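Local structure of putative glycosyltransferase (GalT1) (Streptococcus parasanguinis FW213, 5HEA) at residues A[86-92]-A[169-175]; A[112-118]-A[202-208]; A[176-182]-A[197-201]. The protein is probably a glycosyltransferase that moves a sugar from a nucleotide-activated donor to an acceptor, this chain being its C-terminal part with a GT-A domain and helices beyond. Residues are numbered along the deposited sequence.

Contact 1 is centred about 12 Å from both contact 2 and contact 3, themselves about 14 Å apart, centre to centre. Contacts 1 and 2 are two joints of one mixed sheet, linked by the pairing of strand 171-174 with 116-125, where L172 N stands 2.8 Å from S117 O and K174 NZ forms a 2.9 Å salt bridge with D115 OD2. Contact 3 lays helix 195-201 against that sheet, with L198 CD1 3.6 Å from F173 CE1 and L198 O 3.6 Å from I116 CD1. At the end of contact 1, D92 opens an acidic run that resembles the DXD motif of GT-A enzymes, consistent with a nearby donor site.

Contact 1: residues A[86-92]-A[169-175]; sequences KYITFVD and PTKLFKA
Strands 87-90 and 171-174 run antiparallel in the sheet of the GT-A fold, their axes 4.6 Å apart at closest approach and 151° between N-to-C directions. I88 and F173 form the hydrogen-bonded pair that sets the register (CA-CA 5.2 Å): I88 N donates to F173 O at 2.8 Å and F173 N to I88 O at 3.0 Å. I88 (m,t) faces the same side of the sheet as F173, and its CG1 packs 4.2 Å from A175 CB. Next along, Y87 opposes K174 as a non-hydrogen-bonded pair (CA-CA 4.6 Å). Y87 has chi1 m; Y87 CB meets L172 CD1 at 3.6 Å, Y87 CE2 lies 3.9 Å from K174 CG, and Y87 CA makes a 3.1 Å CA-H...O contact with F173 O. A175 N closes this end on K86 O at 2.9 Å. P169, with the most surface buried here, marks the other end: its CA approaches F90 O at 3.2 Å and its CG lies 3.9 Å from D92 OD2. Between the I88-F173 pair and P169 the ladder opens, F90 N standing 4.3 Å from K171 O; a water accepts from F90 N at 2.8 Å and lies 2.5 Å from K171 O, while T89 OG1, chi1 t, donates to K171 O at 2.6 Å. A threonine hydroxyl and a bound water thus serve the K171 carbonyl where direct backbone pairing lapses.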
loop_
_atom_site.group_PDB
_atom_site.type_symbol
_atom_site.label_atom_id
_atom_site.label_comp_id
_atom_site.label_asym_id
_atom_site.label_seq_id
_atom_site.Cartn_x
_atom_site.Cartn_y
_atom_site.Cartn_z
ATOM N N LYS A 86 -12.515 -15.654 -38.621
ATOM C CA LYS A 86 -12.331 -14.619 -39.626
ATOM C C LYS A 86 -13.082 -13.359 -39.209
ATOM O O LYS A 86 -12.791 -12.251 -39.681
ATOM C CB LYS A 86 -12.823 -15.101 -40.999
ATOM C CG LYS A 86 -12.773 -14.012 -42.075
ATOM C CD LYS A 86 -12.854 -14.575 -43.480
ATOM C CE LYS A 86 -12.883 -13.453 -44.513
ATOM N NZ LYS A 86 -12.792 -13.984 -45.897
ATOM N N TYR A 87 -14.058 -13.544 -38.324
ATOM C CA TYR A 87 -14.863 -12.444 -37.801
ATOM C C TYR A 87 -14.930 -12.527 -36.287
ATOM O O TYR A 87 -14.848 -13.613 -35.710
ATOM C CB TYR A 87 -16.278 -12.496 -38.370
ATOM C CG TYR A 87 -16.300 -12.547 -39.877
ATOM C CD1 TYR A 87 -16.381 -13.768 -40.542
ATOM C CD2 TYR A 87 -16.201 -11.384 -40.636
ATOM C CE1 TYR A 87 -16.386 -13.837 -41.920
ATOM C CE2 TYR A 87 -16.202 -11.441 -42.029
ATOM C CZ TYR A 87 -16.302 -12.676 -42.660
ATOM O OH TYR A 87 -16.308 -12.770 -44.029
ATOM N N ILE A 88 -15.088 -11.373 -35.653
ATOM C CA ILE A 88 -15.172 -11.301 -34.194
ATOM C C ILE A 88 -16.432 -10.549 -33.788
ATOM O O ILE A 88 -16.769 -9.513 -34.361
ATOM C CB ILE A 88 -13.927 -10.597 -33.588
ATOM C CG1 ILE A 88 -12.701 -11.518 -33.676
ATOM C CG2 ILE A 88 -14.219 -10.119 -32.135
ATOM C CD1 ILE A 88 -11.436 -10.922 -33.099
ATOM N N THR A 89 -17.138 -11.072 -32.797
ATOM C CA THR A 89 -18.300 -10.368 -32.297
ATOM C C THR A 89 -18.331 -10.509 -30.776
ATOM O O THR A 89 -17.706 -11.419 -30.226
ATOM C CB THR A 89 -19.576 -10.913 -32.960
ATOM O OG1 THR A 89 -20.657 -9.990 -32.778
ATOM C CG2 THR A 89 -19.933 -12.285 -32.385
ATOM N N PHE A 90 -19.016 -9.590 -30.097
ATOM C CA PHE A 90 -19.047 -9.583 -28.631
ATOM C C PHE A 90 -20.479 -9.809 -28.159
ATOM O O PHE A 90 -21.405 -9.272 -28.749
ATOM C CB PHE A 90 -18.535 -8.240 -28.079
ATOM C CG PHE A 90 -17.094 -7.954 -28.419
ATOM C CD1 PHE A 90 -16.070 -8.492 -27.653
ATOM C CD2 PHE A 90 -16.767 -7.164 -29.515
ATOM C CE1 PHE A 90 -14.737 -8.247 -27.976
ATOM C CE2 PHE A 90 -15.438 -6.911 -29.842
ATOM C CZ PHE A 90 -14.425 -7.462 -29.077
ATOM N N VAL A 91 -20.660 -10.614 -27.116
ATOM C CA VAL A 91 -21.975 -10.774 -26.491
ATOM C C VAL A 91 -21.771 -10.661 -24.979
ATOM O O VAL A 91 -20.897 -11.321 -24.421
ATOM C CB VAL A 91 -22.614 -12.150 -26.817
ATOM C CG1 VAL A 91 -23.884 -12.367 -25.986
ATOM C CG2 VAL A 91 -22.944 -12.256 -28.291
ATOM N N ASP A 92 -22.541 -9.806 -24.318
ATOM C CA ASP A 92 -22.467 -9.705 -22.862
ATOM C C ASP A 92 -23.262 -10.835 -22.221
ATOM O O ASP A 92 -24.330 -11.190 -22.694
ATOM C CB ASP A 92 -22.968 -8.353 -22.370
ATOM C CG ASP A 92 -21.981 -7.237 -22.662
ATOM O OD1 ASP A 92 -20.782 -7.539 -22.918
ATOM O OD2 ASP A 92 -22.401 -6.061 -22.634
ATOM N N PRO A 169 -21.477 -5.148 -28.157
ATOM C CA PRO A 169 -22.232 -6.153 -28.921
ATOM C C PRO A 169 -23.012 -5.565 -30.085
ATOM O O PRO A 169 -22.957 -4.353 -30.327
ATOM C CB PRO A 169 -23.206 -6.732 -27.879
ATOM C CG PRO A 169 -22.494 -6.488 -26.544
ATOM C CD PRO A 169 -21.882 -5.123 -26.738
ATOM N N THR A 170 -23.738 -6.441 -30.781
ATOM C CA THR A 170 -24.584 -6.120 -31.956
ATOM C C THR A 170 -23.787 -5.901 -33.234
ATOM O O THR A 170 -24.340 -5.500 -34.250
ATOM C CB THR A 170 -25.607 -4.932 -31.739
ATOM O OG1 THR A 170 -24.999 -3.672 -32.042
ATOM C CG2 THR A 170 -26.189 -4.918 -30.310
ATOM N N LYS A 171 -22.489 -6.188 -33.182
ATOM C CA LYS A 171 -21.579 -5.803 -34.241
ATOM C C LYS A 171 -20.686 -6.967 -34.626
ATOM O O LYS A 171 -20.108 -7.637 -33.770
ATOM C CB LYS A 171 -20.745 -4.593 -33.784
ATOM C CG LYS A 171 -21.633 -3.400 -33.373
ATOM C CD LYS A 171 -20.881 -2.327 -32.630
ATOM C CE LYS A 171 -21.854 -1.254 -32.157
ATOM N NZ LYS A 171 -22.818 -1.754 -31.124
ATOM N N LEU A 172 -20.596 -7.215 -35.927
ATOM C CA LEU A 172 -19.721 -8.249 -36.472
ATOM C C LEU A 172 -18.556 -7.584 -37.208
ATOM O O LEU A 172 -18.772 -6.828 -38.157
ATOM C CB LEU A 172 -20.511 -9.155 -37.418
ATOM C CG LEU A 172 -19.769 -10.324 -38.061
ATOM C CD1 LEU A 172 -19.404 -11.351 -36.997
ATOM C CD2 LEU A 172 -20.599 -10.958 -39.183
ATOM N N PHE A 173 -17.330 -7.866 -36.760
ATOM C CA PHE A 173 -16.117 -7.227 -37.282
ATOM C C PHE A 173 -15.224 -8.218 -38.031
ATOM O O PHE A 173 -14.991 -9.319 -37.541
ATOM C CB PHE A 173 -15.263 -6.674 -36.127
ATOM C CG PHE A 173 -15.975 -5.686 -35.240
ATOM C CD1 PHE A 173 -16.042 -4.344 -35.587
ATOM C CD2 PHE A 173 -16.555 -6.095 -34.048
ATOM C CE1 PHE A 173 -16.697 -3.427 -34.773
ATOM C CE2 PHE A 173 -17.212 -5.181 -33.216
ATOM C CZ PHE A 173 -17.285 -3.846 -33.583
ATOM N N LYS A 174 -14.697 -7.821 -39.190
ATOM C CA LYS A 174 -13.566 -8.540 -39.771
ATOM C C LYS A 174 -12.457 -8.551 -38.743
ATOM O O LYS A 174 -12.174 -7.527 -38.113
ATOM C CB LYS A 174 -13.079 -7.882 -41.063
ATOM C CG LYS A 174 -13.957 -8.243 -42.261
ATOM C CD LYS A 174 -13.399 -7.703 -43.553
ATOM C CE LYS A 174 -14.365 -7.957 -44.697
ATOM N NZ LYS A 174 -14.004 -7.174 -45.922
ATOM N N ALA A 175 -11.859 -9.721 -38.541
ATOM C CA ALA A 175 -10.885 -9.887 -37.463
ATOM C C ALA A 175 -9.611 -9.087 -37.729
ATOM O O ALA A 175 -8.935 -8.650 -36.793
ATOM C CB ALA A 175 -10.567 -11.357 -37.245
HETATM O O HOH W 1 -20.059 -7.289 -31.246
#

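Contact 2: residues A[112-118]-A[202-208]; sequences NGSDISV and ASQITFI
V118 lies at the apolar centre of a parallel strand pair in the mixed sheet of the GT-A fold, where strand 116-125 meets strand 204-217. With chi1 t, V118 CG2 sits 4.0 Å from I205 CG2 and V118 CG1 3.9 Å from F207 CD1. I116 (m,t) shares that face, its CB 4.2 Å from I205 CG1 and its CD1 3.8 Å from A202 CB; W150 of helix 147-150 touches V118, I205 and F207. The segment axes approach to 4.7 Å with 20° between their directions, and the register pairs S117 with T206 (CA-CA 4.6 Å) and V118 with F207 (4.8 Å). The parallel ladder alternates donors: D115 N to Q204 O 3.0 Å, T206 N to I116 O 3.0 Å, V118 N to T206 O 2.9 Å, I208 N to V118 O 2.8 Å. Farther out, D115 OD1 accepts S203 N at 2.7 Å and, weakly, Q204 N at 3.5 Å, while OD2 bridges to K174 on the neighbouring strand. G113 (phi 66°) ends the preceding helix in a Schellman motif, three residues before the strand begins at I116. Q204 NE2 gives a weak 3.0 Å bond to N112 O. A side-chain relay runs along the polar edge, reaching N144 through T206 OG1: Q204 NE2 donates to S114 OG at 2.9 Å, and S114 OG, chi1 m, donates to T206 OG1 at 2.5 Å.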
loop_
_atom_site.group_PDB
_atom_site.type_symbol
_atom_site.label_atom_id
_atom_site.label_comp_id
_atom_site.label_asym_id
_atom_site.label_seq_id
_atom_site.Cartn_x
_atom_site.Cartn_y
_atom_site.Cartn_z
ATOM N N ASN A 112 -22.763 -7.542 -48.775
ATOM C CA ASN A 112 -22.534 -6.143 -49.134
ATOM C C ASN A 112 -21.078 -5.757 -49.346
ATOM O O ASN A 112 -20.778 -4.632 -49.760
ATOM C CB ASN A 112 -23.190 -5.220 -48.114
ATOM C CG ASN A 112 -24.691 -5.224 -48.233
ATOM O OD1 ASN A 112 -25.241 -4.685 -49.192
ATOM N ND2 ASN A 112 -25.366 -5.836 -47.266
ATOM N N GLY A 113 -20.179 -6.691 -49.076
ATOM C CA GLY A 113 -18.760 -6.413 -49.169
ATOM C C GLY A 113 -18.337 -5.393 -48.128
ATOM O O GLY A 113 -17.441 -4.582 -48.360
ATOM N N SER A 114 -18.992 -5.417 -46.974
ATOM C CA SER A 114 -18.638 -4.501 -45.890
ATOM C C SER A 114 -17.572 -5.116 -45.002
ATOM O O SER A 114 -17.321 -6.309 -45.069
ATOM C CB SER A 114 -19.866 -4.183 -45.042
ATOM O OG SER A 114 -20.751 -3.344 -45.747
ATOM N N ASP A 115 -16.969 -4.304 -44.142
ATOM C CA ASP A 115 -15.950 -4.799 -43.223
ATOM C C ASP A 115 -16.538 -5.033 -41.841
ATOM O O ASP A 115 -15.956 -5.738 -41.018
ATOM C CB ASP A 115 -14.825 -3.785 -43.132
ATOM C CG ASP A 115 -14.203 -3.499 -44.497
ATOM O OD1 ASP A 115 -14.253 -2.340 -44.950
ATOM O OD2 ASP A 115 -13.689 -4.448 -45.124
ATOM N N ILE A 116 -17.681 -4.395 -41.600
ATOM C CA ILE A 116 -18.398 -4.455 -40.328
ATOM C C ILE A 116 -19.892 -4.444 -40.635
ATOM O O ILE A 116 -20.331 -3.740 -41.546
ATOM C CB ILE A 116 -18.061 -3.233 -39.432
ATOM C CG1 ILE A 116 -16.548 -3.170 -39.169
ATOM C CG2 ILE A 116 -18.848 -3.297 -38.101
ATOM C CD1 ILE A 116 -16.076 -1.914 -38.445
ATOM N N SER A 117 -20.664 -5.252 -39.913
ATOM C CA SER A 117 -22.114 -5.124 -39.917
ATOM C C SER A 117 -22.575 -4.886 -38.474
ATOM O O SER A 117 -21.925 -5.320 -37.519
ATOM C CB SER A 117 -22.799 -6.353 -40.521
ATOM O OG SER A 117 -22.621 -7.496 -39.704
ATOM N N VAL A 118 -23.682 -4.171 -38.331
ATOM C CA VAL A 118 -24.165 -3.726 -37.033
ATOM C C VAL A 118 -25.668 -3.895 -37.037
ATOM O O VAL A 118 -26.329 -3.549 -38.021
ATOM C CB VAL A 118 -23.845 -2.225 -36.801
ATOM C CG1 VAL A 118 -24.359 -1.747 -35.423
ATOM C CG2 VAL A 118 -22.345 -1.948 -36.947
ATOM N N ALA A 202 -12.450 0.581 -41.104
ATOM C CA ALA A 202 -13.293 -0.004 -42.154
ATOM C C ALA A 202 -13.436 0.895 -43.382
ATOM O O ALA A 202 -13.143 2.089 -43.319
ATOM C CB ALA A 202 -14.668 -0.367 -41.592
ATOM N N SER A 203 -13.882 0.309 -44.498
ATOM C CA SER A 203 -14.178 1.064 -45.722
ATOM C C SER A 203 -15.678 1.306 -45.842
ATOM O O SER A 203 -16.112 2.361 -46.298
ATOM C CB SER A 203 -13.699 0.307 -46.970
ATOM O OG SER A 203 -12.284 0.291 -47.058
ATOM N N GLN A 204 -16.463 0.313 -45.427
ATOM C CA GLN A 204 -17.915 0.393 -45.489
ATOM C C GLN A 204 -18.534 -0.394 -44.345
ATOM O O GLN A 204 -18.046 -1.460 -43.962
ATOM C CB GLN A 204 -18.437 -0.157 -46.818
ATOM C CG GLN A 204 -19.963 -0.190 -46.919
ATOM C CD GLN A 204 -20.443 -0.684 -48.273
ATOM O OE1 GLN A 204 -20.511 0.080 -49.239
ATOM N NE2 GLN A 204 -20.766 -1.969 -48.351
ATOM N N ILE A 205 -19.620 0.140 -43.806
ATOM C CA ILE A 205 -20.318 -0.492 -42.708
ATOM C C ILE A 205 -21.774 -0.705 -43.110
ATOM O O ILE A 205 -22.382 0.176 -43.709
ATOM C CB ILE A 205 -20.228 0.394 -41.465
ATOM C CG1 ILE A 205 -18.743 0.611 -41.107
ATOM C CG2 ILE A 205 -21.046 -0.205 -40.326
ATOM C CD1 ILE A 205 -18.501 1.518 -39.909
ATOM N N THR A 206 -22.322 -1.881 -42.801
ATOM C CA THR A 206 -23.727 -2.156 -43.083
ATOM C C THR A 206 -24.530 -2.192 -41.784
ATOM O O THR A 206 -24.181 -2.914 -40.847
ATOM C CB THR A 206 -23.907 -3.484 -43.835
ATOM O OG1 THR A 206 -23.207 -3.422 -45.085
ATOM C CG2 THR A 206 -25.391 -3.755 -44.099
ATOM N N PHE A 207 -25.595 -1.396 -41.726
ATOM C CA PHE A 207 -26.473 -1.375 -40.561
ATOM C C PHE A 207 -27.787 -2.074 -40.869
ATOM O O PHE A 207 -28.409 -1.795 -41.902
ATOM C CB PHE A 207 -26.752 0.070 -40.120
ATOM C CG PHE A 207 -27.652 0.169 -38.912
ATOM C CD1 PHE A 207 -27.196 -0.221 -37.661
ATOM C CD2 PHE A 207 -28.941 0.652 -39.025
ATOM C CE1 PHE A 207 -28.008 -0.132 -36.556
ATOM C CE2 PHE A 207 -29.771 0.735 -37.917
ATOM C CZ PHE A 207 -29.302 0.347 -36.684
ATOM N N ILE A 208 -28.212 -2.982 -39.987
ATOM C CA ILE A 208 -29.570 -3.535 -40.085
ATOM C C ILE A 208 -30.396 -3.117 -38.875
ATOM O O ILE A 208 -30.039 -3.429 -37.730
ATOM C CB ILE A 208 -29.601 -5.084 -40.263
ATOM C CG1 ILE A 208 -28.546 -5.758 -39.406
ATOM C CG2 ILE A 208 -29.351 -5.465 -41.713
ATOM C CD1 ILE A 208 -28.524 -7.263 -39.537
#

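Contact 3: residues A[176-182]-A[197-201]; sequences ELFEGIR and RLYLK
Three side-chain hydrogen bonds tie helix residues 197-201 to loop 176-182, all donated by the helix to main-chain carbonyls. K201 (chi1, chi2 m,m) curls back so that NZ reaches L177 O at 3.0 Å and E179 O at 2.9 Å; a water 3.0 Å from K201 NZ donates to E179 OE1 at 2.6 Å. R197 NH2 donates to R182 O at 3.1 Å, while R197 NE is held by A193 O. The two K201 acceptors sit in a 3-10 segment at 176-178 and a type II beta turn from F178 to I181, and R182 O follows it; the turn is closed by I181 N to F178 O at 2.9 Å, with G180 at phi 77°. R182 NH1 braces it, donating to I181 O at 2.7 Å. Apolar contact centres on L198 (m,t): its CD2 stands over the F178 ring face, 3.7 Å from the centroid and 4° off the normal, a CH-pi contact, and meets I181 CD1 at 3.7 Å and L177 CB at 3.9 Å. L198 CD1 touches F178 CZ at 3.5 Å. I181 CD1 also lies 3.9 Å from K201 CG. The loop thus lies against both sheet and helices: F178 reaches I80 of helix 72-82, L177 touches I116 of strand 116-125, L198 rests on F173 of strand 171-174, and G180 O accepts from Q280 NE2 of the second subunit.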
loop_
_atom_site.group_PDB
_atom_site.type_symbol
_atom_site.label_atom_id
_atom_site.label_comp_id
_atom_site.label_asym_id
_atom_site.label_seq_id
_atom_site.Cartn_x
_atom_site.Cartn_y
_atom_site.Cartn_z
ATOM N N GLU A 176 -9.302 -8.867 -39.004
ATOM C CA GLU A 176 -8.117 -8.086 -39.367
ATOM C C GLU A 176 -8.186 -6.641 -38.848
ATOM O O GLU A 176 -7.157 -5.999 -38.668
ATOM C CB GLU A 176 -7.894 -8.098 -40.885
ATOM C CG GLU A 176 -9.007 -7.419 -41.679
ATOM C CD GLU A 176 -8.838 -7.565 -43.181
ATOM O OE1 GLU A 176 -7.691 -7.775 -43.637
ATOM O OE2 GLU A 176 -9.856 -7.470 -43.904
ATOM N N LEU A 177 -9.394 -6.140 -38.599
ATOM C CA LEU A 177 -9.568 -4.794 -38.057
ATOM C C LEU A 177 -8.911 -4.602 -36.672
ATOM O O LEU A 177 -8.600 -3.481 -36.281
ATOM C CB LEU A 177 -11.058 -4.456 -37.953
ATOM C CG LEU A 177 -11.879 -3.870 -39.104
ATOM C CD1 LEU A 177 -11.159 -3.817 -40.438
ATOM C CD2 LEU A 177 -13.188 -4.601 -39.226
ATOM N N PHE A 178 -8.703 -5.684 -35.932
ATOM C CA PHE A 178 -8.204 -5.564 -34.557
ATOM C C PHE A 178 -6.685 -5.351 -34.405
ATOM O O PHE A 178 -6.182 -5.248 -33.276
ATOM C CB PHE A 178 -8.687 -6.739 -33.689
ATOM C CG PHE A 178 -10.135 -6.633 -33.295
ATOM C CD1 PHE A 178 -10.500 -6.040 -32.099
ATOM C CD2 PHE A 178 -11.128 -7.093 -34.144
ATOM C CE1 PHE A 178 -11.830 -5.924 -31.741
ATOM C CE2 PHE A 178 -12.461 -6.990 -33.796
ATOM C CZ PHE A 178 -12.817 -6.401 -32.599
ATOM N N GLU A 179 -5.960 -5.284 -35.520
ATOM C CA GLU A 179 -4.523 -4.984 -35.459
ATOM C C GLU A 179 -4.251 -3.690 -34.682
ATOM O O GLU A 179 -4.648 -2.595 -35.108
ATOM C CB GLU A 179 -3.907 -4.882 -36.860
ATOM C CG GLU A 179 -2.408 -4.537 -36.820
ATOM C CD GLU A 179 -1.800 -4.221 -38.186
ATOM O OE1 GLU A 179 -2.553 -4.050 -39.172
ATOM O OE2 GLU A 179 -0.556 -4.138 -38.265
ATOM N N GLY A 180 -3.592 -3.825 -33.534
ATOM C CA GLY A 180 -3.220 -2.672 -32.735
ATOM C C GLY A 180 -4.354 -2.070 -31.929
ATOM O O GLY A 180 -4.169 -1.042 -31.268
ATOM N N ILE A 181 -5.528 -2.699 -31.980
ATOM C CA ILE A 181 -6.677 -2.208 -31.226
ATOM C C ILE A 181 -7.003 -3.123 -30.049
ATOM O O ILE A 181 -7.279 -4.313 -30.238
ATOM C CB ILE A 181 -7.933 -2.035 -32.138
ATOM C CG1 ILE A 181 -7.707 -0.897 -33.147
ATOM C CG2 ILE A 181 -9.146 -1.717 -31.288
ATOM C CD1 ILE A 181 -8.838 -0.724 -34.166
ATOM N N ARG A 182 -6.968 -2.563 -28.839
ATOM C CA ARG A 182 -7.321 -3.289 -27.614
ATOM C C ARG A 182 -8.127 -2.378 -26.713
ATOM O O ARG A 182 -8.018 -1.151 -26.810
ATOM C CB ARG A 182 -6.055 -3.771 -26.869
ATOM C CG ARG A 182 -5.280 -4.888 -27.594
ATOM C CD ARG A 182 -6.153 -6.128 -27.819
ATOM N NE ARG A 182 -5.426 -7.243 -28.432
ATOM C CZ ARG A 182 -5.286 -7.425 -29.745
ATOM N NH1 ARG A 182 -5.808 -6.558 -30.612
ATOM N NH2 ARG A 182 -4.614 -8.478 -30.196
ATOM N N ARG A 197 -12.773 3.123 -32.994
ATOM C CA ARG A 197 -11.498 2.919 -33.677
ATOM C C ARG A 197 -11.574 1.784 -34.704
ATOM O O ARG A 197 -10.952 1.851 -35.762
ATOM C CB ARG A 197 -10.360 2.718 -32.674
ATOM C CG ARG A 197 -10.181 3.929 -31.755
ATOM C CD ARG A 197 -8.985 3.787 -30.846
ATOM N NE ARG A 197 -9.308 3.141 -29.574
ATOM C CZ ARG A 197 -8.657 2.086 -29.082
ATOM N NH1 ARG A 197 -7.657 1.550 -29.778
ATOM N NH2 ARG A 197 -8.990 1.570 -27.893
ATOM N N LEU A 198 -12.347 0.747 -34.407
ATOM C CA LEU A 198 -12.613 -0.292 -35.406
ATOM C C LEU A 198 -13.347 0.256 -36.634
ATOM O O LEU A 198 -13.008 -0.079 -37.779
ATOM C CB LEU A 198 -13.425 -1.420 -34.777
ATOM C CG LEU A 198 -12.667 -2.169 -33.687
ATOM C CD1 LEU A 198 -13.655 -2.962 -32.824
ATOM C CD2 LEU A 198 -11.647 -3.100 -34.343
ATOM N N TYR A 199 -14.346 1.103 -36.404
ATOM C CA TYR A 199 -15.055 1.755 -37.515
ATOM C C TYR A 199 -14.076 2.514 -38.433
ATOM O O TYR A 199 -14.153 2.449 -39.673
ATOM C CB TYR A 199 -16.071 2.761 -36.982
ATOM C CG TYR A 199 -17.230 2.222 -36.185
ATOM C CD1 TYR A 199 -17.759 0.965 -36.432
ATOM C CD2 TYR A 199 -17.823 3.006 -35.195
ATOM C CE1 TYR A 199 -18.837 0.491 -35.693
ATOM C CE2 TYR A 199 -18.894 2.539 -34.448
ATOM C CZ TYR A 199 -19.391 1.289 -34.702
ATOM O OH TYR A 199 -20.459 0.841 -33.982
ATOM N N LEU A 200 -13.145 3.237 -37.822
ATOM C CA LEU A 200 -12.185 4.035 -38.598
ATOM C C LEU A 200 -11.252 3.162 -39.450
ATOM O O LEU A 200 -10.639 3.647 -40.398
ATOM C CB LEU A 200 -11.383 4.968 -37.679
ATOM C CG LEU A 200 -12.174 6.074 -36.979
ATOM C CD1 LEU A 200 -11.331 6.740 -35.888
ATOM C CD2 LEU A 200 -12.674 7.111 -37.998
ATOM N N LYS A 201 -11.155 1.874 -39.122
ATOM C CA LYS A 201 -10.352 0.941 -39.910
ATOM C C LYS A 201 -11.126 0.454 -41.133
ATOM O O LYS A 201 -10.528 -0.026 -42.092
ATOM C CB LYS A 201 -9.940 -0.272 -39.067
ATOM C CG LYS A 201 -8.896 -0.001 -37.987
ATOM C CD LYS A 201 -7.504 0.062 -38.574
ATOM C CE LYS A 201 -6.453 -0.347 -37.545
ATOM N NZ LYS A 201 -6.353 -1.821 -37.343
HETATM O O HOH W 2 -3.735 -1.753 -38.848
#